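Long-range contact in DNA polymerase (Pyrobaculum calidifontis, PDB 5MDN), which probably catalyses template-directed DNA synthesis, adding deoxyribonucleotides from their triphosphates to a growing strand as a family B DNA polymerase: residues 250-258 with 268-276. Residues are numbered along the deposited sequence; the frame is centred on the assembly and turned at random.
Sequences PLRVDRLGG and WSVVGRANV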
loop_
_atom_site.group_PDB
_atom_site.type_symbol
_atom_site.label_atom_id
_atom_site.label_comp_id
_atom_site.label_asym_id
_atom_site.label_seq_id
_atom_site.Cartn_x
_atom_site.Cartn_y
_atom_site.Cartn_z
ATOM N N PRO A 250 -23.080 -13.899 -15.617
ATOM C CA PRO A 250 -22.226 -14.152 -14.449
ATOM C C PRO A 250 -20.770 -13.804 -14.722
ATOM O O PRO A 250 -20.252 -14.014 -15.821
ATOM C CB PRO A 250 -22.408 -15.653 -14.200
ATOM C CG PRO A 250 -22.733 -16.214 -15.543
ATOM C CD PRO A 250 -23.527 -15.148 -16.261
ATOM N N LEU A 251 -20.113 -13.262 -13.698
ATOM C CA LEU A 251 -18.725 -12.810 -13.805
ATOM C C LEU A 251 -17.775 -13.910 -13.327
ATOM O O LEU A 251 -17.017 -13.755 -12.372
ATOM C CB LEU A 251 -18.531 -11.521 -13.011
ATOM C CG LEU A 251 -17.237 -10.722 -13.184
ATOM C CD1 LEU A 251 -16.978 -10.398 -14.649
ATOM C CD2 LEU A 251 -17.275 -9.452 -12.347
ATOM N N ARG A 252 -17.840 -15.047 -14.017
ATOM C CA ARG A 252 -17.129 -16.260 -13.607
ATOM C C ARG A 252 -15.721 -16.217 -14.186
ATOM O O ARG A 252 -15.466 -16.704 -15.286
ATOM C CB ARG A 252 -17.879 -17.503 -14.065
ATOM C CG ARG A 252 -19.262 -17.656 -13.466
ATOM C CD ARG A 252 -19.922 -18.921 -13.982
ATOM N NE ARG A 252 -20.001 -18.932 -15.441
ATOM C CZ ARG A 252 -19.211 -19.659 -16.225
ATOM N NH1 ARG A 252 -18.284 -20.440 -15.687
ATOM N NH2 ARG A 252 -19.346 -19.608 -17.543
ATOM N N VAL A 253 -14.790 -15.633 -13.432
ATOM C CA VAL A 253 -13.427 -15.445 -13.912
ATOM C C VAL A 253 -12.394 -16.292 -13.172
ATOM O O VAL A 253 -11.284 -16.470 -13.695
ATOM C CB VAL A 253 -13.019 -13.957 -13.870
ATOM C CG1 VAL A 253 -13.863 -13.150 -14.842
ATOM C CG2 VAL A 253 -13.146 -13.412 -12.460
ATOM N N ASP A 254 -12.705 -16.815 -11.986
ATOM C CA ASP A 254 -11.698 -17.566 -11.250
ATOM C C ASP A 254 -11.549 -18.977 -11.826
ATOM O O ASP A 254 -12.272 -19.389 -12.738
ATOM C CB ASP A 254 -12.022 -17.561 -9.751
ATOM C CG ASP A 254 -13.206 -18.447 -9.367
ATOM O OD1 ASP A 254 -13.518 -19.444 -10.050
ATOM O OD2 ASP A 254 -13.831 -18.143 -8.329
ATOM N N ARG A 255 -10.589 -19.731 -11.287
ATOM C CA ARG A 255 -10.225 -21.024 -11.859
ATOM C C ARG A 255 -11.211 -22.142 -11.543
ATOM O O ARG A 255 -11.066 -23.237 -12.097
ATOM C CB ARG A 255 -8.808 -21.423 -11.437
ATOM C CG ARG A 255 -7.738 -20.633 -12.175
ATOM C CD ARG A 255 -6.452 -21.438 -12.325
ATOM N NE ARG A 255 -5.470 -20.749 -13.163
ATOM C CZ ARG A 255 -4.301 -20.271 -12.746
ATOM N NH1 ARG A 255 -3.936 -20.395 -11.478
ATOM N NH2 ARG A 255 -3.490 -19.670 -13.609
ATOM N N LEU A 256 -12.190 -21.917 -10.671
ATOM C CA LEU A 256 -13.242 -22.898 -10.418
ATOM C C LEU A 256 -14.598 -22.358 -10.860
ATOM O O LEU A 256 -15.628 -22.611 -10.228
ATOM C CB LEU A 256 -13.279 -23.322 -8.950
ATOM C CG LEU A 256 -12.076 -24.066 -8.354
ATOM C CD1 LEU A 256 -11.625 -25.201 -9.268
ATOM C CD2 LEU A 256 -10.916 -23.130 -8.028
ATOM N N GLY A 257 -14.606 -21.635 -11.977
ATOM C CA GLY A 257 -15.836 -21.095 -12.534
ATOM C C GLY A 257 -16.617 -20.196 -11.606
ATOM O O GLY A 257 -17.841 -20.094 -11.741
ATOM N N GLY A 258 -15.946 -19.532 -10.666
ATOM C CA GLY A 258 -16.600 -18.700 -9.683
ATOM C C GLY A 258 -16.371 -17.217 -9.938
ATOM O O GLY A 258 -15.559 -16.812 -10.767
ATOM N N TRP A 268 -10.059 -7.798 -3.535
ATOM C CA TRP A 268 -11.015 -8.666 -4.209
ATOM C C TRP A 268 -10.339 -9.984 -4.553
ATOM O O TRP A 268 -9.322 -10.000 -5.257
ATOM C CB TRP A 268 -11.579 -7.995 -5.460
ATOM C CG TRP A 268 -12.670 -7.028 -5.138
ATOM C CD1 TRP A 268 -12.533 -5.791 -4.578
ATOM C CD2 TRP A 268 -14.075 -7.233 -5.323
ATOM N NE1 TRP A 268 -13.766 -5.206 -4.419
ATOM C CE2 TRP A 268 -14.729 -6.071 -4.867
ATOM C CE3 TRP A 268 -14.844 -8.281 -5.837
ATOM C CZ2 TRP A 268 -16.113 -5.930 -4.910
ATOM C CZ3 TRP A 268 -16.218 -8.139 -5.878
ATOM C CH2 TRP A 268 -16.838 -6.973 -5.417
ATOM N N SER A 269 -10.902 -11.081 -4.053
ATOM C CA SER A 269 -10.342 -12.407 -4.259
ATOM C C SER A 269 -10.848 -12.994 -5.569
ATOM O O SER A 269 -12.050 -12.960 -5.853
ATOM C CB SER A 269 -10.703 -13.329 -3.092
ATOM O OG SER A 269 -10.373 -14.675 -3.390
ATOM N N VAL A 270 -9.927 -13.529 -6.362
ATOM C CA VAL A 270 -10.249 -14.315 -7.546
ATOM C C VAL A 270 -9.583 -15.667 -7.330
ATOM O O VAL A 270 -8.367 -15.804 -7.513
ATOM C CB VAL A 270 -9.775 -13.646 -8.840
ATOM C CG1 VAL A 270 -10.242 -14.436 -10.046
ATOM C CG2 VAL A 270 -10.278 -12.211 -8.914
ATOM N N VAL A 271 -10.377 -16.662 -6.921
ATOM C CA VAL A 271 -9.836 -17.925 -6.428
ATOM C C VAL A 271 -8.933 -18.564 -7.475
ATOM O O VAL A 271 -9.274 -18.636 -8.662
ATOM C CB VAL A 271 -10.981 -18.864 -6.021
ATOM C CG1 VAL A 271 -10.458 -20.269 -5.756
ATOM C CG2 VAL A 271 -11.700 -18.321 -4.795
ATOM N N GLY A 272 -7.771 -19.038 -7.031
ATOM C CA GLY A 272 -6.819 -19.696 -7.900
ATOM C C GLY A 272 -5.942 -18.774 -8.714
ATOM O O GLY A 272 -5.277 -19.243 -9.645
ATOM N N ARG A 273 -5.909 -17.483 -8.390
ATOM C CA ARG A 273 -5.034 -16.542 -9.074
ATOM C C ARG A 273 -4.868 -15.306 -8.201
ATOM O O ARG A 273 -5.636 -15.076 -7.263
ATOM C CB ARG A 273 -5.570 -16.173 -10.464
ATOM C CG ARG A 273 -7.085 -16.145 -10.581
ATOM C CD ARG A 273 -7.514 -15.760 -11.991
ATOM N NE ARG A 273 -7.014 -16.699 -12.992
ATOM C CZ ARG A 273 -7.790 -17.431 -13.786
ATOM N NH1 ARG A 273 -9.109 -17.334 -13.701
ATOM N NH2 ARG A 273 -7.245 -18.258 -14.670
ATOM N N ALA A 274 -3.846 -14.514 -8.522
ATOM C CA ALA A 274 -3.473 -13.343 -7.734
ATOM C C ALA A 274 -4.064 -12.091 -8.378
ATOM O O ALA A 274 -3.625 -11.671 -9.454
ATOM C CB ALA A 274 -1.954 -13.237 -7.617
ATOM N N ASN A 275 -5.058 -11.498 -7.721
ATOM C CA ASN A 275 -5.595 -10.203 -8.125
ATOM C C ASN A 275 -4.785 -9.111 -7.432
ATOM O O ASN A 275 -4.920 -8.903 -6.220
ATOM C CB ASN A 275 -7.076 -10.097 -7.780
ATOM C CG ASN A 275 -7.654 -8.739 -8.116
ATOM O OD1 ASN A 275 -7.405 -8.194 -9.193
ATOM N ND2 ASN A 275 -8.437 -8.184 -7.198
ATOM N N VAL A 276 -3.948 -8.415 -8.198
ATOM C CA VAL A 276 -3.094 -7.353 -7.679
ATOM C C VAL A 276 -3.636 -6.013 -8.157
ATOM O O VAL A 276 -3.920 -5.836 -9.348
ATOM C CB VAL A 276 -1.631 -7.545 -8.115
ATOM C CG1 VAL A 276 -0.752 -6.468 -7.501
ATOM C CG2 VAL A 276 -1.138 -8.927 -7.717
#
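Arg255 and Arg273 meet through unlike torsions: Arg255 sets CG anti to its carbonyl carbon (chi1 -75°) and runs extended to NE, whereas Arg273 bends at chi3 and swings its guanidinium across that chain. Arg255 CG consequently lies over one face of the Arg273 guanidinium, 3.6 Å from Arg273 CZ, and the two guanidinium planes are 60° apart. Arg255 NE and Arg273 NH2, 3.4 Å apart, converge on the same carboxylate oxygen, Asp223 OD1, each in a salt bridge, and Arg255 NH2 also pairs with Asp225. Between the backbones, Arg255 N donates to Val271 O at 3.1 Å; the 174° N-H...O angle identifies a nearly straight bond. This joins two beta turns within the RNase H-like exonuclease domain: type I at 254-257, and type II at 270-273, just before the edge strand 274-277. Asp254 OD1 organises the first turn, accepting Leu256 N (2.9 Å, an Asx turn) and Gly258 N from opposite faces of the carboxylate. The same side chain lies alongside Val271, pointing the same way, with Asp254 OD2 3.7 Å from Val271 CB, while Asp254 CB packs on Val270 CG1 at 3.6 Å. Further apolar contacts pair Leu256 CD2 with Val271 CG1 at 3.7 Å and Val253 CG2 with Val270 CG1 at 3.9 Å. At the second turn, Gly272 N donates to Asp7 OD2, linking the contact to a carboxylate that, with Asp363, binds a magnesium ion.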